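Local coordinates for phosphate-specific transport system accessory protein PhoU homolog (Streptococcus pneumoniae, PDB 2I0M) that probably takes part in regulating phosphate uptake, acting as a zinc-binding, all-helical homodimer in the cytoplasm, at residues L12-S15 with F16-L19; A131-L134 with V135-L139; G180-Y183 with L184-I187. All coordinates share one frame; numbering follows the deposited sequence.

Contact 1 of 3, residues L12-S15 with F16-L19; sequences LEQS and FLGL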
loop_
_atom_site.group_PDB
_atom_site.type_symbol
_atom_site.label_atom_id
_atom_site.label_comp_id
_atom_site.label_asym_id
_atom_site.label_seq_id
_atom_site.Cartn_x
_atom_site.Cartn_y
_atom_site.Cartn_z
ATOM N N LEU A 12 4.736 6.062 -23.601
ATOM C CA LEU A 12 4.660 5.289 -22.361
ATOM C C LEU A 12 3.902 6.051 -21.273
ATOM O O LEU A 12 3.099 5.474 -20.543
ATOM C CB LEU A 12 6.062 4.917 -21.852
ATOM C CG LEU A 12 6.263 3.695 -20.935
ATOM C CD1 LEU A 12 7.358 3.981 -19.910
ATOM C CD2 LEU A 12 4.998 3.247 -20.232
ATOM N N GLU A 13 4.151 7.345 -21.161
ATOM C CA GLU A 13 3.373 8.163 -20.229
ATOM C C GLU A 13 1.860 8.158 -20.535
ATOM O O GLU A 13 1.038 8.183 -19.615
ATOM C CB GLU A 13 3.900 9.591 -20.200
ATOM C CG GLU A 13 3.234 10.456 -19.149
ATOM C CD GLU A 13 4.023 11.713 -18.861
ATOM O OE1 GLU A 13 4.205 12.542 -19.776
ATOM O OE2 GLU A 13 4.469 11.858 -17.708
ATOM N N GLN A 14 1.503 8.128 -21.816
ATOM C CA GLN A 14 0.095 8.152 -22.199
ATOM C C GLN A 14 -0.600 6.838 -21.871
ATOM O O GLN A 14 -1.770 6.847 -21.466
ATOM C CB GLN A 14 -0.097 8.525 -23.684
ATOM C CG GLN A 14 0.082 10.023 -23.985
ATOM C CD GLN A 14 -0.882 10.927 -23.208
ATOM O OE1 GLN A 14 -0.461 11.852 -22.507
ATOM N NE2 GLN A 14 -2.169 10.659 -23.335
ATOM N N SER A 15 0.116 5.723 -22.054
ATOM C CA SER A 15 -0.364 4.404 -21.627
ATOM C C SER A 15 -0.721 4.406 -20.144
ATOM O O SER A 15 -1.775 3.905 -19.757
ATOM C CB SER A 15 0.693 3.318 -21.878
ATOM O OG SER A 15 0.853 3.065 -23.262
ATOM N N PHE A 16 0.171 4.975 -19.335
ATOM C CA PHE A 16 0.018 5.070 -17.884
ATOM C C PHE A 16 -1.163 5.964 -17.454
ATOM O O PHE A 16 -1.945 5.582 -16.585
ATOM C CB PHE A 16 1.355 5.527 -17.267
ATOM C CG PHE A 16 1.249 5.952 -15.833
ATOM C CD1 PHE A 16 1.160 7.301 -15.506
ATOM C CD2 PHE A 16 1.224 4.995 -14.802
ATOM C CE1 PHE A 16 1.045 7.695 -14.194
ATOM C CE2 PHE A 16 1.095 5.387 -13.477
ATOM C CZ PHE A 16 1.021 6.734 -13.162
ATOM N N LEU A 17 -1.303 7.136 -18.073
ATOM C CA LEU A 17 -2.482 7.997 -17.845
ATOM C C LEU A 17 -3.804 7.329 -18.254
ATOM O O LEU A 17 -4.813 7.452 -17.537
ATOM C CB LEU A 17 -2.332 9.368 -18.534
ATOM C CG LEU A 17 -1.078 10.161 -18.147
ATOM C CD1 LEU A 17 -1.026 11.434 -18.958
ATOM C CD2 LEU A 17 -1.032 10.476 -16.678
ATOM N N GLY A 18 -3.782 6.625 -19.394
ATOM C CA GLY A 18 -4.888 5.748 -19.816
ATOM C C GLY A 18 -5.293 4.784 -18.705
ATOM O O GLY A 18 -6.465 4.705 -18.348
ATOM N N LEU A 19 -4.317 4.079 -18.129
ATOM C CA LEU A 19 -4.574 3.206 -16.995
ATOM C C LEU A 19 -5.184 3.969 -15.824
ATOM O O LEU A 19 -6.131 3.499 -15.216
ATOM C CB LEU A 19 -3.286 2.529 -16.520
ATOM C CG LEU A 19 -3.243 1.023 -16.235
ATOM C CD1 LEU A 19 -2.164 0.644 -15.158
ATOM C CD2 LEU A 19 -4.627 0.363 -15.944
#

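Contact 2 of 3, residues A131-L134 with V135-L139; sequences ADLL and VAFPL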
loop_
_atom_site.group_PDB
_atom_site.type_symbol
_atom_site.label_atom_id
_atom_site.label_comp_id
_atom_site.label_asym_id
_atom_site.label_seq_id
_atom_site.Cartn_x
_atom_site.Cartn_y
_atom_site.Cartn_z
ATOM N N ALA A 131 -7.965 12.736 -10.010
ATOM C CA ALA A 131 -8.176 13.563 -11.200
ATOM C C ALA A 131 -7.128 14.674 -11.275
ATOM O O ALA A 131 -6.584 14.964 -12.343
ATOM C CB ALA A 131 -9.579 14.144 -11.199
ATOM N N ASP A 132 -6.858 15.297 -10.135
ATOM C CA ASP A 132 -5.760 16.267 -10.021
ATOM C C ASP A 132 -4.403 15.649 -10.376
ATOM O O ASP A 132 -3.661 16.200 -11.180
ATOM C CB ASP A 132 -5.720 16.884 -8.618
ATOM C CG ASP A 132 -6.903 17.832 -8.351
ATOM O OD1 ASP A 132 -7.666 18.185 -9.279
ATOM O OD2 ASP A 132 -7.072 18.225 -7.180
ATOM N N LEU A 133 -4.121 14.476 -9.823
ATOM C CA LEU A 133 -2.876 13.765 -10.095
ATOM C C LEU A 133 -2.686 13.504 -11.587
ATOM O O LEU A 133 -1.623 13.774 -12.125
ATOM C CB LEU A 133 -2.802 12.457 -9.300
ATOM C CG LEU A 133 -1.587 11.545 -9.572
ATOM C CD1 LEU A 133 -0.254 12.259 -9.232
ATOM C CD2 LEU A 133 -1.684 10.227 -8.828
ATOM N N LEU A 134 -3.716 12.990 -12.247
ATOM C CA LEU A 134 -3.661 12.728 -13.692
ATOM C C LEU A 134 -3.363 13.955 -14.554
ATOM O O LEU A 134 -2.642 13.842 -15.538
ATOM C CB LEU A 134 -4.916 11.990 -14.185
ATOM C CG LEU A 134 -5.138 10.642 -13.486
ATOM C CD1 LEU A 134 -6.255 9.883 -14.170
ATOM C CD2 LEU A 134 -3.875 9.778 -13.427
ATOM N N VAL A 135 -3.913 15.111 -14.193
ATOM C CA VAL A 135 -3.567 16.380 -14.857
ATOM C C VAL A 135 -2.131 16.822 -14.487
ATOM O O VAL A 135 -1.366 17.249 -15.355
ATOM C CB VAL A 135 -4.568 17.514 -14.498
ATOM C CG1 VAL A 135 -4.149 18.845 -15.115
ATOM C CG2 VAL A 135 -5.993 17.148 -14.931
ATOM N N ALA A 136 -1.783 16.724 -13.203
ATOM C CA ALA A 136 -0.465 17.140 -12.714
ATOM C C ALA A 136 0.701 16.277 -13.227
ATOM O O ALA A 136 1.795 16.778 -13.421
ATOM C CB ALA A 136 -0.451 17.168 -11.187
ATOM N N PHE A 137 0.464 14.986 -13.450
ATOM C CA PHE A 137 1.551 14.037 -13.714
ATOM C C PHE A 137 2.430 14.383 -14.946
ATOM O O PHE A 137 3.652 14.389 -14.827
ATOM C CB PHE A 137 1.010 12.597 -13.762
ATOM C CG PHE A 137 2.066 11.551 -13.682
ATOM C CD1 PHE A 137 2.245 10.815 -12.511
ATOM C CD2 PHE A 137 2.884 11.265 -14.785
ATOM C CE1 PHE A 137 3.250 9.823 -12.419
ATOM C CE2 PHE A 137 3.904 10.279 -14.697
ATOM C CZ PHE A 137 4.074 9.559 -13.511
ATOM N N PRO A 138 1.818 14.661 -16.125
ATOM C CA PRO A 138 2.588 15.064 -17.336
ATOM C C PRO A 138 3.458 16.315 -17.166
ATOM O O PRO A 138 4.431 16.495 -17.903
ATOM C CB PRO A 138 1.498 15.351 -18.390
ATOM C CG PRO A 138 0.304 14.673 -17.918
ATOM C CD PRO A 138 0.375 14.579 -16.406
ATOM N N LEU A 139 3.091 17.173 -16.216
ATOM C CA LEU A 139 3.870 18.365 -15.894
ATOM C C LEU A 139 5.151 18.039 -15.143
ATOM O O LEU A 139 6.128 18.769 -15.237
ATOM C CB LEU A 139 3.025 19.390 -15.135
ATOM C CG LEU A 139 1.867 19.957 -15.970
ATOM C CD1 LEU A 139 0.807 20.584 -15.096
ATOM C CD2 LEU A 139 2.345 20.954 -17.035
#

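Contact 3 of 3, residues G180-Y183 with L184-I187; sequences GTQY and LYII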
loop_
_atom_site.group_PDB
_atom_site.type_symbol
_atom_site.label_atom_id
_atom_site.label_comp_id
_atom_site.label_asym_id
_atom_site.label_seq_id
_atom_site.Cartn_x
_atom_site.Cartn_y
_atom_site.Cartn_z
ATOM N N GLY A 180 -22.330 -2.738 9.267
ATOM C CA GLY A 180 -21.266 -1.989 9.931
ATOM C C GLY A 180 -19.915 -2.432 9.427
ATOM O O GLY A 180 -19.143 -1.620 8.913
ATOM N N THR A 181 -19.658 -3.735 9.559
ATOM C CA THR A 181 -18.445 -4.395 9.068
ATOM C C THR A 181 -18.165 -4.051 7.600
ATOM O O THR A 181 -17.009 -3.852 7.211
ATOM C CB THR A 181 -18.543 -5.935 9.251
ATOM O OG1 THR A 181 -18.921 -6.239 10.600
ATOM C CG2 THR A 181 -17.222 -6.614 8.961
ATOM N N GLN A 182 -19.227 -3.959 6.801
ATOM C CA GLN A 182 -19.109 -3.638 5.381
ATOM C C GLN A 182 -18.708 -2.178 5.146
ATOM O O GLN A 182 -17.837 -1.898 4.312
ATOM C CB GLN A 182 -20.393 -4.008 4.623
ATOM C CG GLN A 182 -20.705 -5.517 4.582
ATOM C CD GLN A 182 -19.527 -6.378 4.104
ATOM O OE1 GLN A 182 -18.864 -6.058 3.112
ATOM N NE2 GLN A 182 -19.273 -7.478 4.806
ATOM N N TYR A 183 -19.321 -1.257 5.888
ATOM C CA TYR A 183 -18.926 0.152 5.846
ATOM C C TYR A 183 -17.544 0.424 6.452
ATOM O O TYR A 183 -16.898 1.412 6.101
ATOM C CB TYR A 183 -19.982 1.042 6.496
ATOM C CG TYR A 183 -21.161 1.313 5.598
ATOM C CD1 TYR A 183 -21.110 2.320 4.642
ATOM C CD2 TYR A 183 -22.334 0.561 5.701
ATOM C CE1 TYR A 183 -22.193 2.581 3.812
ATOM C CE2 TYR A 183 -23.419 0.808 4.871
ATOM C CZ TYR A 183 -23.339 1.819 3.927
ATOM O OH TYR A 183 -24.408 2.072 3.096
ATOM N N LEU A 184 -17.087 -0.442 7.353
ATOM C CA LEU A 184 -15.706 -0.358 7.821
ATOM C C LEU A 184 -14.743 -0.682 6.681
ATOM O O LEU A 184 -13.786 0.063 6.461
ATOM C CB LEU A 184 -15.443 -1.249 9.049
ATOM C CG LEU A 184 -16.016 -0.786 10.400
ATOM C CD1 LEU A 184 -15.674 -1.774 11.517
ATOM C CD2 LEU A 184 -15.568 0.631 10.785
ATOM N N TYR A 185 -15.011 -1.767 5.948
ATOM C CA TYR A 185 -14.183 -2.145 4.795
ATOM C C TYR A 185 -14.160 -1.035 3.763
ATOM O O TYR A 185 -13.089 -0.652 3.302
ATOM C CB TYR A 185 -14.676 -3.427 4.130
ATOM C CG TYR A 185 -14.706 -4.644 5.026
ATOM C CD1 TYR A 185 -13.785 -4.801 6.072
ATOM C CD2 TYR A 185 -15.627 -5.665 4.802
ATOM C CE1 TYR A 185 -13.811 -5.921 6.879
ATOM C CE2 TYR A 185 -15.659 -6.792 5.608
ATOM C CZ TYR A 185 -14.749 -6.917 6.639
ATOM O OH TYR A 185 -14.780 -8.038 7.447
ATOM N N ILE A 186 -15.342 -0.509 3.426
ATOM C CA ILE A 186 -15.477 0.535 2.422
ATOM C C ILE A 186 -14.580 1.730 2.728
ATOM O O ILE A 186 -13.856 2.212 1.849
ATOM C CB ILE A 186 -16.957 0.992 2.253
ATOM C CG1 ILE A 186 -17.744 -0.073 1.491
ATOM C CG2 ILE A 186 -17.032 2.346 1.538
ATOM C CD1 ILE A 186 -19.234 -0.039 1.723
ATOM N N ILE A 187 -14.622 2.205 3.967
ATOM C CA ILE A 187 -13.829 3.380 4.321
ATOM C C ILE A 187 -12.337 3.053 4.365
ATOM O O ILE A 187 -11.516 3.914 4.074
ATOM C CB ILE A 187 -14.333 4.113 5.609
ATOM C CG1 ILE A 187 -14.169 3.254 6.862
ATOM C CG2 ILE A 187 -15.776 4.551 5.417
ATOM C CD1 ILE A 187 -14.164 4.052 8.158
#

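Contact 1 of 3, residues L12-S15 with F16-L19
Four backbone hydrogen bonds tie Leu-12 through Ser-15 to Phe-16 through Leu-19, each from an amide to the carbonyl four residues earlier, the pattern of an unbroken alpha-helix. The bond from Leu-17 N to Glu-13 O measures 3.0 Å, and that from Gly-18 N to Gln-14 O 2.9 Å.

Side-chain contact within the turn is concentrated at Leu-17. Its CG lies 3.2 Å from Glu-13 O, the carbonyl that also receives the Leu-17 amide, because CG is anti to the carbonyl carbon (chi1 -56°) and the branch runs back along the helix toward its start. One methyl of that branch, Leu-17 CD1, then reaches the amide oxygen OE1 of Gln-14 at 3.6 Å, an apolar-to-polar touch in which the two side chains pass at a slant. The bend of Gln-14 at its second torsion (chi2 -59°) brings OE1 over beside that methyl, with the amide standing off the helix surface; its side chain lies about 4 Å from a bound zinc ion.

On the outer surface Ser-15 OG turns back along its own helix and makes a weak hydrogen bond to Glu-11 O. The Phe-16 ring is carried away from the helix, though Glu-13 O still lies at its edge, near its plane; Phe-16 CB is 3.6 Å from Glu-13 O.

Leu-12, Glu-13, Phe-16 and Leu-19 are buried, while Gln-14, Ser-15 and Gly-18 are exposed. Leu-12 and Leu-19 pack on Ile-59 of helix 39-66, Leu-12 and Phe-16 meet helix 74-105 through Ile-83 and Leu-90, and Glu-13 and Leu-17 border the loop that follows helix 117-136.

Contact 2 of 3, residues A131-L134 with V135-L139
Ala-136 N donates to Asp-132 O over 2.8 Å in a nearly straight bond, 163° at the hydrogen. One residue on, Phe-137 N reaches Leu-133 O at the same length, but the angle there has dropped to 135°, so the ladder is already distorted. At the next step the partner is Pro-138, whose ring nitrogen carries no hydrogen; its CD instead sits 3.2 Å from Leu-134 O, where an amide would otherwise donate. Beyond it a weak bond from Leu-139 N to Ala-136 O, 3.1 Å long, spans three residues rather than four.

The apolar contact is light: a methyl of Leu-133, CD1, comes to the edge of the Phe-137 ring, near its plane, 4.4 Å from ring atom CD1. Phe-137 swings its ring away from the turn, chi1 near 180° (-165°), toward Ile-200 and Leu-204 of helix 177-209, which Leu-133 also touches. On another side Val-135 CG2 rests 3.4 Å from Ala-131 O.

Ala-136 packs on Ile-148 of helix 142-150. The proline comes where the regular i to i+4 bonding of helix 117-136 gives way and the chain turns toward helix 142-150 in the all-helical PhoU fold.

Contact 3 of 3, residues G180-Y183 with L184-I187
Tyr-185 lays its ring over the backbone carbonyl of Thr-181, whose oxygen stands 3.2 Å above the ring plane, over its centre. The same oxygen accepts the Tyr-185 amide, at 3.2 Å between Tyr-185 N and Thr-181 O. The ring runs back along the helix because its CG is anti to the carbonyl carbon (chi1 -59°), and Thr-181 extends alongside it: methyl CG2 lies 3.2 Å from Tyr-185 OH and close to CZ. Thr-181 OG1 points elsewhere and bonds to Ile-177 O, one turn earlier.

Gln-182 approaches the same ring at its edge. Its oxygen OE1 is 3.7 Å from Tyr-185 CD2, near the ring plane, while the amide itself stands steeply, 78° from that plane; the bend at its second torsion brings it there.

An apolar pair, Tyr-183 and Ile-186, lies elsewhere on the helix. The two point the same way, and Ile-186 CD1 sits over a face of the Tyr-183 ring, 4.2 Å from Tyr-183 CD1. The Tyr-183 hydroxyl bonds to Lys-37 NZ, and the buried ring also touches Leu-107 and Leu-119. Ile-187 faces Tyr-159 and Leu-119, and Leu-184 packs on Tyr-160 of the second subunit.

The backbone ladder continues throughout, with Leu-184 N to Gly-180 O at 2.8 Å. The partial negative charge of Thr-181 O over the pi face of Tyr-185 is probably mildly unfavourable electrostatically, though that oxygen is engaged by the Tyr-185 amide. Gln-182 OE1 lies instead at the ring edge, where the C-H groups are partly positive, a position that suits an oxygen.

Overall arrangement
Along the chain the contacts follow in series: contact 1 on helix 5-35, contact 2 at the end of helix 117-136 and contact 3 near the start of helix 177-209. Contacts 1 and 2 are neighbours, their centres 11 Å apart, and they touch directly where the rings of Phe-16 and Phe-137 meet and Leu-17 packs on Pro-138; this joins helix 5-35 directly to the region where helix 117-136 ends. Contact 3 lies across the centre of the chain, about 32 Å from contact 1 and 30 Å from contact 2, between centres. The three thus lie on both sides of the centre of the helical chain.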